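Local coordinates for sensor protein, Kinase (Polaromonas sp. JS666, PDB 3GRC) that probably serves as the CheY-like receiver module of a sensor histidine kinase, accepting a phosphoryl group in two-component signalling, at residues Arg8-Glu13 / Ala52-Asp57; Asn23-Lys28 / Asn115-Ser120; His37-Ala42 / Leu58-Gln63; Val84-Asn89 / Lys110-Asn115. All blocks are in the same frame, centred on the assembly; numbering follows the deposited sequence.

Interaction 1. Residues Arg8-Glu13 / Ala52-Asp57; sequences RILICE and AAMTVD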
loop_
_atom_site.group_PDB
_atom_site.type_symbol
_atom_site.label_atom_id
_atom_site.label_comp_id
_atom_site.label_asym_id
_atom_site.label_seq_id
_atom_site.Cartn_x
_atom_site.Cartn_y
_atom_site.Cartn_z
ATOM N N ARG A 8 -3.220 -1.531 11.792
ATOM C CA ARG A 8 -4.173 -1.301 10.709
ATOM C C ARG A 8 -3.543 -0.902 9.374
ATOM O O ARG A 8 -2.671 -0.035 9.315
ATOM C CB ARG A 8 -5.214 -0.265 11.145
ATOM C CG ARG A 8 -6.352 -0.060 10.138
ATOM C CD ARG A 8 -7.454 0.885 10.663
ATOM N NE ARG A 8 -8.302 0.194 11.623
ATOM C CZ ARG A 8 -9.583 -0.095 11.442
ATOM N NH1 ARG A 8 -10.210 0.248 10.333
ATOM N NH2 ARG A 8 -10.233 -0.756 12.379
ATOM N N ILE A 9 -3.995 -1.542 8.300
ATOM C CA ILE A 9 -3.473 -1.276 6.958
ATOM C C ILE A 9 -4.476 -0.519 6.093
ATOM O O ILE A 9 -5.663 -0.818 6.119
ATOM C CB ILE A 9 -3.149 -2.593 6.223
ATOM C CG1 ILE A 9 -2.214 -3.459 7.069
ATOM C CG2 ILE A 9 -2.545 -2.300 4.857
ATOM C CD1 ILE A 9 -0.911 -2.805 7.410
ATOM N N LEU A 10 -4.013 0.467 5.334
ATOM C CA LEU A 10 -4.911 1.184 4.441
ATOM C C LEU A 10 -4.737 0.612 3.030
ATOM O O LEU A 10 -3.676 0.738 2.424
ATOM C CB LEU A 10 -4.611 2.682 4.429
ATOM C CG LEU A 10 -5.408 3.511 3.412
ATOM C CD1 LEU A 10 -6.895 3.514 3.747
ATOM C CD2 LEU A 10 -4.877 4.939 3.414
ATOM N N ILE A 11 -5.784 -0.033 2.535
ATOM C CA ILE A 11 -5.795 -0.636 1.213
ATOM C C ILE A 11 -6.326 0.330 0.157
ATOM O O ILE A 11 -7.493 0.712 0.200
ATOM C CB ILE A 11 -6.712 -1.877 1.178
ATOM C CG1 ILE A 11 -6.275 -2.884 2.233
ATOM C CG2 ILE A 11 -6.717 -2.483 -0.221
ATOM C CD1 ILE A 11 -7.244 -4.028 2.389
ATOM N N CYS A 12 -5.481 0.718 -0.786
ATOM C CA CYS A 12 -5.903 1.606 -1.858
ATOM C C CYS A 12 -5.888 0.746 -3.107
ATOM O O CYS A 12 -4.817 0.443 -3.659
ATOM C CB CYS A 12 -4.937 2.780 -2.005
ATOM S SG CYS A 12 -5.296 3.927 -3.347
ATOM N N GLU A 13 -7.082 0.350 -3.544
ATOM C CA GLU A 13 -7.223 -0.525 -4.698
ATOM C C GLU A 13 -8.448 -0.169 -5.523
ATOM O O GLU A 13 -9.547 0.001 -4.999
ATOM C CB GLU A 13 -7.302 -1.982 -4.211
ATOM C CG GLU A 13 -7.787 -3.026 -5.231
ATOM C CD GLU A 13 -6.859 -3.206 -6.418
ATOM O OE1 GLU A 13 -5.687 -3.562 -6.219
ATOM O OE2 GLU A 13 -7.309 -2.997 -7.554
ATOM N N ALA A 52 -0.402 1.420 10.140
ATOM C CA ALA A 52 0.930 0.825 10.202
ATOM C C ALA A 52 1.536 0.805 8.795
ATOM O O ALA A 52 2.758 0.863 8.635
ATOM C CB ALA A 52 0.852 -0.586 10.745
ATOM N N ALA A 53 0.680 0.722 7.778
ATOM C CA ALA A 53 1.154 0.688 6.410
ATOM C C ALA A 53 0.016 0.831 5.408
ATOM O O ALA A 53 -1.153 0.800 5.762
ATOM C CB ALA A 53 1.902 -0.613 6.158
HETATM N N MSE A 54 0.382 1.004 4.150
HETATM C CA MSE A 54 -0.563 1.130 3.043
HETATM C C MSE A 54 -0.151 0.200 1.914
HETATM O O MSE A 54 1.044 -0.031 1.691
HETATM C CB MSE A 54 -0.588 2.572 2.487
HETATM C CG MSE A 54 -1.417 2.767 1.207
HETATM SE SE MSE A 54 -1.561 4.682 0.695
HETATM C CE MSE A 54 -2.787 4.416 -0.847
ATOM N N THR A 55 -1.133 -0.358 1.217
ATOM C CA THR A 55 -0.851 -1.182 0.051
ATOM C C THR A 55 -1.341 -0.297 -1.083
ATOM O O THR A 55 -2.411 0.317 -0.982
ATOM C CB THR A 55 -1.625 -2.523 0.052
ATOM O OG1 THR A 55 -3.030 -2.285 -0.083
ATOM C CG2 THR A 55 -1.361 -3.274 1.340
ATOM N N VAL A 56 -0.561 -0.220 -2.156
ATOM C CA VAL A 56 -0.924 0.627 -3.279
ATOM C C VAL A 56 -1.002 -0.035 -4.643
ATOM O O VAL A 56 -0.075 -0.700 -5.094
ATOM C CB VAL A 56 0.049 1.808 -3.401
ATOM C CG1 VAL A 56 -0.323 2.681 -4.601
ATOM C CG2 VAL A 56 0.028 2.608 -2.121
ATOM N N ASP A 57 -2.131 0.177 -5.295
ATOM C CA ASP A 57 -2.370 -0.331 -6.633
ATOM C C ASP A 57 -1.773 0.726 -7.558
ATOM O O ASP A 57 -2.066 1.912 -7.422
ATOM C CB ASP A 57 -3.876 -0.446 -6.868
ATOM C CG ASP A 57 -4.225 -0.881 -8.279
ATOM O OD1 ASP A 57 -3.307 -1.275 -9.041
ATOM O OD2 ASP A 57 -5.438 -0.840 -8.617
HETATM O O HOH W 1 -3.875 -2.004 -2.521
#
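Glu13 and Asp57 both set CG anti to the backbone N (chi1 166° and 176°), and the Glu13 chain then bends at chi2, which brings two carboxylates together just past the C-terminal ends of strands 8-12 and 53-56. OE2 of Glu13 lies 3.0 Å from OD2 of Asp57; both are acceptors, so this is a meeting of like charges with the planes turned 24° apart. Partners outside the two segments counter the pair: Glu13 OE1 makes a salt bridge to Lys110 and OE2 accepts from Asp15 N, while Asp57 OD1 is bonded to Asn59 N and Ser87 OG. An alanine at Glu13 would probably leave the Lys110 ammonium without its salt-bridge mate and Asp15 N without its acceptor. By its position Asp57 is probably the phospho-accepting aspartate, as in CheY-like receivers, beside acidic residues that bind magnesium in relatives. Behind this site the strands run parallel, joined by five backbone bonds from Ala52 N to Arg8 O (2.8 Å) through Asp57 N to Cys12 O (3.2 Å). Thr55 turns OG1 alongside Ile11, 3.5 Å from Ile11 CA, and its CG2 meets CG2 of Ile9 at 3.8 Å. A water 2.6 Å from Thr55 OG1 donates to Cys12 O (2.9 Å) and so links the strands. On the other sheet face CD2 of Leu10 packs 4.3 Å from SE of Met54, a selenomethionine. Helix 16-28 covers the face of Ile9, Ile11 and Thr55, helix 39-48 that of Leu10, Cys12 and Met54, and strand 32-36 pairs with the far edge of 8-12.

Interaction 2. Residues Asn23-Lys28 / Asn115-Ser120; sequences NLMLEK and NLLILS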
loop_
_atom_site.group_PDB
_atom_site.type_symbol
_atom_site.label_atom_id
_atom_site.label_comp_id
_atom_site.label_asym_id
_atom_site.label_seq_id
_atom_site.Cartn_x
_atom_site.Cartn_y
_atom_site.Cartn_z
ATOM N N ASN A 23 -8.453 -7.150 2.027
ATOM C CA ASN A 23 -9.084 -7.003 3.333
ATOM C C ASN A 23 -9.152 -8.369 4.042
ATOM O O ASN A 23 -8.767 -8.479 5.203
ATOM C CB ASN A 23 -10.494 -6.403 3.186
ATOM C CG ASN A 23 -11.206 -6.231 4.522
ATOM O OD1 ASN A 23 -12.291 -6.759 4.720
ATOM N ND2 ASN A 23 -10.600 -5.480 5.436
ATOM N N LEU A 24 -9.616 -9.404 3.340
ATOM C CA LEU A 24 -9.716 -10.750 3.918
ATOM C C LEU A 24 -8.363 -11.427 4.190
ATOM O O LEU A 24 -8.203 -12.056 5.237
ATOM C CB LEU A 24 -10.577 -11.646 3.026
ATOM C CG LEU A 24 -12.028 -11.168 2.989
ATOM C CD1 LEU A 24 -12.783 -11.863 1.845
ATOM C CD2 LEU A 24 -12.677 -11.438 4.359
HETATM N N MSE A 25 -7.401 -11.320 3.263
HETATM C CA MSE A 25 -6.051 -11.904 3.474
HETATM C C MSE A 25 -5.341 -11.233 4.667
HETATM O O MSE A 25 -4.667 -11.886 5.469
HETATM C CB MSE A 25 -5.141 -11.701 2.241
HETATM C CG MSE A 25 -5.468 -12.478 1.006
HETATM SE SE MSE A 25 -4.114 -12.123 -0.377
HETATM C CE MSE A 25 -4.746 -13.518 -1.606
ATOM N N LEU A 26 -5.471 -9.919 4.754
ATOM C CA LEU A 26 -4.825 -9.189 5.827
ATOM C C LEU A 26 -5.363 -9.618 7.183
ATOM O O LEU A 26 -4.603 -9.764 8.145
ATOM C CB LEU A 26 -5.012 -7.688 5.632
ATOM C CG LEU A 26 -4.177 -7.168 4.468
ATOM C CD1 LEU A 26 -4.216 -5.629 4.385
ATOM C CD2 LEU A 26 -2.771 -7.651 4.685
ATOM N N GLU A 27 -6.673 -9.823 7.244
ATOM C CA GLU A 27 -7.311 -10.254 8.474
ATOM C C GLU A 27 -6.714 -11.611 8.876
ATOM O O GLU A 27 -6.383 -11.822 10.034
ATOM C CB GLU A 27 -8.832 -10.364 8.295
ATOM C CG GLU A 27 -9.565 -10.872 9.544
ATOM C CD GLU A 27 -11.079 -10.826 9.402
ATOM O OE1 GLU A 27 -11.613 -11.429 8.448
ATOM O OE2 GLU A 27 -11.738 -10.181 10.249
ATOM N N LYS A 28 -6.562 -12.532 7.935
ATOM C CA LYS A 28 -5.967 -13.812 8.305
ATOM C C LYS A 28 -4.555 -13.598 8.869
ATOM O O LYS A 28 -4.131 -14.308 9.773
ATOM C CB LYS A 28 -5.902 -14.750 7.103
ATOM C CG LYS A 28 -7.250 -15.278 6.668
ATOM C CD LYS A 28 -7.882 -16.115 7.753
ATOM C CE LYS A 28 -9.081 -16.866 7.213
ATOM N NZ LYS A 28 -9.795 -17.604 8.290
ATOM N N ASN A 115 1.617 -15.255 1.215
ATOM C CA ASN A 115 2.712 -15.358 2.173
ATOM C C ASN A 115 3.675 -14.193 2.033
ATOM O O ASN A 115 4.097 -13.598 3.027
ATOM C CB ASN A 115 3.462 -16.673 1.965
ATOM C CG ASN A 115 2.581 -17.870 2.210
ATOM O OD1 ASN A 115 2.112 -18.081 3.329
ATOM N ND2 ASN A 115 2.330 -18.655 1.164
ATOM N N LEU A 116 4.027 -13.872 0.792
ATOM C CA LEU A 116 4.950 -12.777 0.548
ATOM C C LEU A 116 4.277 -11.474 0.965
ATOM O O LEU A 116 4.926 -10.579 1.475
ATOM C CB LEU A 116 5.372 -12.736 -0.928
ATOM C CG LEU A 116 6.471 -11.736 -1.343
ATOM C CD1 LEU A 116 7.722 -11.921 -0.514
ATOM C CD2 LEU A 116 6.789 -11.919 -2.829
ATOM N N LEU A 117 2.962 -11.375 0.788
ATOM C CA LEU A 117 2.272 -10.146 1.181
ATOM C C LEU A 117 2.379 -9.874 2.671
ATOM O O LEU A 117 2.736 -8.771 3.082
ATOM C CB LEU A 117 0.788 -10.189 0.807
ATOM C CG LEU A 117 -0.072 -9.039 1.364
ATOM C CD1 LEU A 117 0.394 -7.721 0.784
ATOM C CD2 LEU A 117 -1.541 -9.276 1.027
ATOM N N ILE A 118 2.041 -10.876 3.476
ATOM C CA ILE A 118 2.065 -10.727 4.923
ATOM C C ILE A 118 3.505 -10.521 5.401
ATOM O O ILE A 118 3.775 -9.628 6.196
ATOM C CB ILE A 118 1.423 -11.956 5.600
ATOM C CG1 ILE A 118 0.041 -12.231 4.971
ATOM C CG2 ILE A 118 1.284 -11.718 7.105
ATOM C CD1 ILE A 118 -0.964 -11.072 5.060
ATOM N N LEU A 119 4.425 -11.316 4.873
ATOM C CA LEU A 119 5.833 -11.206 5.238
ATOM C C LEU A 119 6.347 -9.802 4.923
ATOM O O LEU A 119 6.945 -9.145 5.780
ATOM C CB LEU A 119 6.666 -12.243 4.485
ATOM C CG LEU A 119 8.177 -12.179 4.730
ATOM C CD1 LEU A 119 8.471 -12.376 6.224
ATOM C CD2 LEU A 119 8.876 -13.246 3.903
ATOM N N SER A 120 6.097 -9.347 3.695
ATOM C CA SER A 120 6.511 -8.015 3.253
ATOM C C SER A 120 5.953 -6.897 4.138
ATOM O O SER A 120 6.681 -5.978 4.496
ATOM C CB SER A 120 6.094 -7.768 1.798
ATOM O OG SER A 120 6.788 -8.612 0.894
#
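Leu26 and Ile118, with CA atoms 7.1 Å apart, mark where the segments 23-28 and 115-120 pass each other, their short helix axes approaching to 10.2 Å at a crossing angle of -63°. No hydrogen bond spans this gap; branch ends of four side chains fill it. The two methyls of Leu26 divide between the sheet and the other helix. CD1 faces Ile9 and Ile11 of strand 8-12, while CD2 reaches across, 3.9 Å from CD1 of Ile118 and 4.2 Å from CD2 of Leu117. The Ile118 methyl is carried forward by CG1, which stands anti to the carbonyl carbon (chi1 -51°), and it also rests 3.8 Å from the carbonyl O of Met25, a carbon-to-oxygen packing contact. CD2 of Leu117 lies between the two residues of the first helix: besides Leu26 it touches SE of Met25, a selenomethionine, at 4.1 Å. Met25 and Leu117 cross at about a right angle; beyond SE the extended Met25 chain leads CE away from 115-120, while its CG lies against Glu114 at the start of that helix. On the side of helix 114-128 turned from the contact, Ser120 OG donates to Leu116 O at 2.8 Å, rising above the carbonyl plane, whereas Ser120 N reaches the same oxygen from the opposite face. Leu117 also leans on Leu108 of strand 106-108, so the interface continues down to the sheet. The arrangement is that of the first and last helices of the alternating beta-alpha receiver fold, which lie next to each other on one face of the central parallel sheet.

Interaction 3. Residues His37-Ala42 / Leu58-Gln63; sequences HSAAQA and LNLPDQ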
loop_
_atom_site.group_PDB
_atom_site.type_symbol
_atom_site.label_atom_id
_atom_site.label_comp_id
_atom_site.label_asym_id
_atom_site.label_seq_id
_atom_site.Cartn_x
_atom_site.Cartn_y
_atom_site.Cartn_z
ATOM N N HIS A 37 -10.773 3.277 -2.784
ATOM C CA HIS A 37 -10.555 2.989 -4.196
ATOM C C HIS A 37 -9.864 4.031 -5.070
ATOM O O HIS A 37 -9.838 3.877 -6.297
ATOM C CB HIS A 37 -11.893 2.598 -4.825
ATOM C CG HIS A 37 -12.945 3.655 -4.729
ATOM N ND1 HIS A 37 -12.980 4.760 -5.557
ATOM C CD2 HIS A 37 -14.001 3.797 -3.888
ATOM C CE1 HIS A 37 -14.000 5.526 -5.233
ATOM N NE2 HIS A 37 -14.639 4.960 -4.218
ATOM N N SER A 38 -9.301 5.072 -4.464
ATOM C CA SER A 38 -8.624 6.101 -5.247
ATOM C C SER A 38 -7.569 6.835 -4.438
ATOM O O SER A 38 -7.567 6.791 -3.204
ATOM C CB SER A 38 -9.627 7.122 -5.794
ATOM O OG SER A 38 -10.002 8.050 -4.784
ATOM N N ALA A 39 -6.675 7.514 -5.153
ATOM C CA ALA A 39 -5.601 8.278 -4.533
ATOM C C ALA A 39 -6.156 9.370 -3.627
ATOM O O ALA A 39 -5.642 9.598 -2.530
ATOM C CB ALA A 39 -4.706 8.887 -5.607
ATOM N N ALA A 40 -7.214 10.031 -4.087
ATOM C CA ALA A 40 -7.842 11.105 -3.329
ATOM C C ALA A 40 -8.350 10.555 -1.997
ATOM O O ALA A 40 -8.062 11.116 -0.929
ATOM C CB ALA A 40 -8.993 11.707 -4.134
ATOM N N GLN A 41 -9.100 9.454 -2.065
ATOM C CA GLN A 41 -9.627 8.825 -0.865
ATOM C C GLN A 41 -8.501 8.395 0.061
ATOM O O GLN A 41 -8.615 8.510 1.281
ATOM C CB GLN A 41 -10.462 7.603 -1.207
ATOM C CG GLN A 41 -11.800 7.898 -1.806
ATOM C CD GLN A 41 -12.713 6.700 -1.694
ATOM O OE1 GLN A 41 -12.271 5.562 -1.864
ATOM N NE2 GLN A 41 -13.993 6.944 -1.407
ATOM N N ALA A 42 -7.414 7.899 -0.520
ATOM C CA ALA A 42 -6.291 7.465 0.288
ATOM C C ALA A 42 -5.677 8.658 1.032
ATOM O O ALA A 42 -5.387 8.572 2.224
ATOM C CB ALA A 42 -5.253 6.777 -0.586
ATOM N N LEU A 58 -0.934 0.309 -8.491
ATOM C CA LEU A 58 -0.320 1.248 -9.409
ATOM C C LEU A 58 -1.301 1.822 -10.429
ATOM O O LEU A 58 -1.176 2.974 -10.838
ATOM C CB LEU A 58 0.837 0.571 -10.129
ATOM C CG LEU A 58 2.236 1.110 -9.836
ATOM C CD1 LEU A 58 2.454 1.262 -8.338
ATOM C CD2 LEU A 58 3.258 0.168 -10.445
ATOM N N ASN A 59 -2.293 1.028 -10.817
ATOM C CA ASN A 59 -3.279 1.460 -11.809
ATOM C C ASN A 59 -4.563 2.054 -11.233
ATOM O O ASN A 59 -5.613 1.416 -11.264
ATOM C CB ASN A 59 -3.629 0.284 -12.715
ATOM C CG ASN A 59 -2.412 -0.289 -13.414
ATOM O OD1 ASN A 59 -1.781 0.381 -14.234
ATOM N ND2 ASN A 59 -2.066 -1.528 -13.085
ATOM N N LEU A 60 -4.482 3.275 -10.720
ATOM C CA LEU A 60 -5.651 3.939 -10.149
ATOM C C LEU A 60 -6.297 4.885 -11.164
ATOM O O LEU A 60 -5.630 5.392 -12.065
ATOM C CB LEU A 60 -5.251 4.728 -8.908
ATOM C CG LEU A 60 -4.524 3.925 -7.836
ATOM C CD1 LEU A 60 -3.986 4.868 -6.781
ATOM C CD2 LEU A 60 -5.471 2.893 -7.239
ATOM N N PRO A 61 -7.607 5.145 -11.015
ATOM C CA PRO A 61 -8.350 6.036 -11.921
ATOM C C PRO A 61 -7.809 7.470 -11.969
ATOM O O PRO A 61 -7.193 7.861 -12.960
ATOM C CB PRO A 61 -9.781 5.963 -11.383
ATOM C CG PRO A 61 -9.575 5.722 -9.905
ATOM C CD PRO A 61 -8.460 4.697 -9.896
ATOM N N ASP A 62 -8.034 8.238 -10.902
ATOM C CA ASP A 62 -7.567 9.629 -10.824
ATOM C C ASP A 62 -6.051 9.787 -11.002
ATOM O O ASP A 62 -5.571 10.013 -12.113
ATOM C CB ASP A 62 -8.022 10.295 -9.497
ATOM C CG ASP A 62 -7.704 9.461 -8.239
ATOM O OD1 ASP A 62 -6.953 8.460 -8.314
ATOM O OD2 ASP A 62 -8.213 9.829 -7.152
ATOM N N GLN A 63 -5.304 9.684 -9.907
ATOM C CA GLN A 63 -3.851 9.790 -9.953
ATOM C C GLN A 63 -3.309 8.377 -9.912
ATOM O O GLN A 63 -3.857 7.526 -9.209
ATOM C CB GLN A 63 -3.311 10.517 -8.726
ATOM C CG GLN A 63 -3.985 11.819 -8.370
ATOM C CD GLN A 63 -3.581 12.291 -6.986
ATOM O OE1 GLN A 63 -2.394 12.406 -6.677
ATOM N NE2 GLN A 63 -4.570 12.562 -6.142
#
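Asp62 meets the backbone of Ala39 and Ala40 at the start of helix 39-48, where Ser38 is the N-cap; in this receiver fold the acid is brought in by the loop that follows strand 53-56 and serves as a further acceptor for N-H groups at the helix start. The polar contacts come first. OD2 of Asp62 accepts from Ala40 N at 3.2 Å in a nearly straight bond (163°), met on its syn side and somewhat out of the carboxylate plane, while OD1 takes a weak bond from Ala39 N at 3.3 Å. The carboxylate thus spans the N-H groups of Ala39 and Ala40, and the acid would be expected to gain from the positive end of the helix dipole. CG of Asp62 sits between its own backbone N and carbonyl carbon (chi1 50°), a turn that carries the group across to the helix. Ser38 accepts from Gln41 N through OG at 3.2 Å, and its CB packs 3.3 Å from OD2 of Asp62. An alanine at Ser38 would remove OG and would probably leave Gln41 N without its capping acceptor. One residue earlier, His37 N donates to OE1 of Gln41 (2.9 Å), and the same OE1 sits above one face of the His37 ring, toward its rim. Packing contacts make up the rest. CD1 of Leu60 makes an apolar approach to Ala39 CB at 4.2 Å, and both residues also lean on Leu68 of helix 65-73. Pro61 lays its ring beside the carbonyl of His37. Ala39 CB, besides touching OD1 of Asp62, rests 3.7 Å from NE2 of Gln63.

Interaction 4. Residues Val84-Asn89 / Lys110-Asn115; sequences VVVSAN and KPIDEN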
loop_
_atom_site.group_PDB
_atom_site.type_symbol
_atom_site.label_atom_id
_atom_site.label_comp_id
_atom_site.label_asym_id
_atom_site.label_seq_id
_atom_site.Cartn_x
_atom_site.Cartn_y
_atom_site.Cartn_z
ATOM N N VAL A 84 3.640 -0.846 0.520
ATOM C CA VAL A 84 3.862 -2.031 -0.305
ATOM C C VAL A 84 2.994 -1.872 -1.554
ATOM O O VAL A 84 1.780 -1.691 -1.454
ATOM C CB VAL A 84 3.436 -3.351 0.436
ATOM C CG1 VAL A 84 3.465 -4.526 -0.519
ATOM C CG2 VAL A 84 4.355 -3.623 1.613
ATOM N N VAL A 85 3.611 -1.927 -2.730
ATOM C CA VAL A 85 2.859 -1.815 -3.972
ATOM C C VAL A 85 2.357 -3.216 -4.329
ATOM O O VAL A 85 3.118 -4.184 -4.266
ATOM C CB VAL A 85 3.747 -1.297 -5.142
ATOM C CG1 VAL A 85 3.038 -1.511 -6.467
ATOM C CG2 VAL A 85 4.056 0.163 -4.955
ATOM N N VAL A 86 1.077 -3.318 -4.672
ATOM C CA VAL A 86 0.463 -4.585 -5.063
ATOM C C VAL A 86 -0.266 -4.189 -6.328
ATOM O O VAL A 86 -1.317 -3.545 -6.280
ATOM C CB VAL A 86 -0.563 -5.096 -4.022
ATOM C CG1 VAL A 86 -1.123 -6.448 -4.472
ATOM C CG2 VAL A 86 0.086 -5.208 -2.645
ATOM N N SER A 87 0.304 -4.564 -7.464
ATOM C CA SER A 87 -0.266 -4.170 -8.730
ATOM C C SER A 87 0.141 -5.111 -9.842
ATOM O O SER A 87 1.158 -5.801 -9.749
ATOM C CB SER A 87 0.189 -2.734 -9.041
ATOM O OG SER A 87 -0.441 -2.219 -10.183
ATOM N N ALA A 88 -0.664 -5.116 -10.900
ATOM C CA ALA A 88 -0.448 -5.962 -12.065
ATOM C C ALA A 88 0.858 -5.660 -12.801
ATOM O O ALA A 88 1.564 -6.563 -13.254
ATOM C CB ALA A 88 -1.628 -5.812 -13.017
ATOM N N ASN A 89 1.176 -4.385 -12.928
ATOM C CA ASN A 89 2.396 -3.993 -13.610
ATOM C C ASN A 89 3.403 -3.514 -12.556
ATOM O O ASN A 89 4.063 -2.487 -12.733
ATOM C CB ASN A 89 2.085 -2.872 -14.606
ATOM C CG ASN A 89 0.833 -3.154 -15.437
ATOM O OD1 ASN A 89 -0.292 -2.929 -14.987
ATOM N ND2 ASN A 89 1.027 -3.662 -16.645
ATOM N N LYS A 110 0.479 -9.338 -9.240
ATOM C CA LYS A 110 -0.785 -10.043 -9.140
ATOM C C LYS A 110 -0.641 -11.109 -10.229
ATOM O O LYS A 110 -0.072 -10.842 -11.287
ATOM C CB LYS A 110 -1.960 -9.116 -9.462
ATOM C CG LYS A 110 -2.276 -8.058 -8.386
ATOM C CD LYS A 110 -3.352 -7.117 -8.874
ATOM C CE LYS A 110 -3.620 -5.965 -7.908
ATOM N NZ LYS A 110 -4.608 -4.963 -8.449
ATOM N N PRO A 111 -1.119 -12.340 -9.978
ATOM C CA PRO A 111 -1.786 -12.816 -8.757
ATOM C C PRO A 111 -0.927 -12.669 -7.502
ATOM O O PRO A 111 0.266 -12.943 -7.510
ATOM C CB PRO A 111 -2.101 -14.278 -9.088
ATOM C CG PRO A 111 -0.980 -14.670 -9.987
ATOM C CD PRO A 111 -0.867 -13.459 -10.903
ATOM N N ILE A 112 -1.569 -12.241 -6.427
ATOM C CA ILE A 112 -0.907 -11.997 -5.163
ATOM C C ILE A 112 -0.424 -13.216 -4.394
ATOM O O ILE A 112 -1.164 -14.162 -4.166
ATOM C CB ILE A 112 -1.819 -11.176 -4.221
ATOM C CG1 ILE A 112 -2.361 -9.943 -4.953
ATOM C CG2 ILE A 112 -1.018 -10.754 -2.979
ATOM C CD1 ILE A 112 -3.462 -9.203 -4.206
ATOM N N ASP A 113 0.838 -13.172 -3.999
ATOM C CA ASP A 113 1.438 -14.223 -3.205
ATOM C C ASP A 113 1.095 -13.848 -1.755
ATOM O O ASP A 113 1.704 -12.960 -1.184
ATOM C CB ASP A 113 2.947 -14.208 -3.396
ATOM C CG ASP A 113 3.626 -15.351 -2.698
ATOM O OD1 ASP A 113 3.260 -15.670 -1.548
ATOM O OD2 ASP A 113 4.542 -15.930 -3.303
ATOM N N GLU A 114 0.116 -14.521 -1.173
ATOM C CA GLU A 114 -0.325 -14.224 0.186
ATOM C C GLU A 114 0.772 -14.229 1.243
ATOM O O GLU A 114 0.840 -13.322 2.084
ATOM C CB GLU A 114 -1.422 -15.203 0.588
ATOM C CG GLU A 114 -2.271 -14.752 1.759
ATOM C CD GLU A 114 -3.501 -15.624 1.921
ATOM O OE1 GLU A 114 -3.895 -16.263 0.924
ATOM O OE2 GLU A 114 -4.074 -15.665 3.028
ATOM N N ASN A 115 1.617 -15.255 1.215
ATOM C CA ASN A 115 2.712 -15.358 2.173
ATOM C C ASN A 115 3.675 -14.193 2.033
ATOM O O ASN A 115 4.097 -13.598 3.027
ATOM C CB ASN A 115 3.462 -16.673 1.965
ATOM C CG ASN A 115 2.581 -17.870 2.210
ATOM O OD1 ASN A 115 2.112 -18.081 3.329
ATOM N ND2 ASN A 115 2.330 -18.655 1.164
HETATM O O HOH W 2 -3.192 -3.651 -10.472
#
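Lys110 and Ile112 pack against Val86, Ser87 and Ala88 in a contact that is part apolar and part lysine chain on backbone, with a water bridge; it lies at the C-terminal edge of the sheet, between the end of strand 82-86 with the loop after it and the loop leading into helix 114-128. The peptide between Lys110 and Pro111 is cis, as in CheY-like receivers. From CG outward the Lys110 chain is extended, and its methylenes pack on the Val86 to Ala88 backbone: CD lies 3.9 Å from Ala88 N, and CE 3.7 Å from the carbonyl O of Val86. Beyond the cis bond, Ile112 sets CG1 anti to its carbonyl carbon (chi1 -50°), 3.7 Å from CG1 of Val86. CD1 of Ile112 lies 3.6 Å from the same Val86 CG1, the two side chains crossing at about a right angle. No direct hydrogen bond joins the segments. Instead, one water accepts both from Lys110 NZ at 2.8 Å and from Ala88 N at 3.0 Å. With Glu13 as its salt-bridge partner and a long, weak ion pair to Asp57, the ammonium is tethered at the acidic pocket, consistent with the role of this lysine in relatives, where it contacts the phosphoryl group.

How the interactions relate
From the N terminus, strand 8-12 opens interaction 1, which closes on 52-57 and encloses helix 16-28, strand 32-36 and helix 39-48. Interaction 2 starts inside that loop at 23-28 and closes only at 115-120, so it crosses interaction 1 and joins the first helix to the last. Interaction 3 also crosses interaction 1, running from 37-42 to 58-63, but is nested within interaction 2. Interaction 4 follows in series with both 1 and 3, likewise nested in 2, and shares Asn115 with it. Interactions 2 and 3 lie on opposite sides of the chain centre, while 1, 3 and 4 meet around the acidic pocket at the C-terminal edge of the sheet.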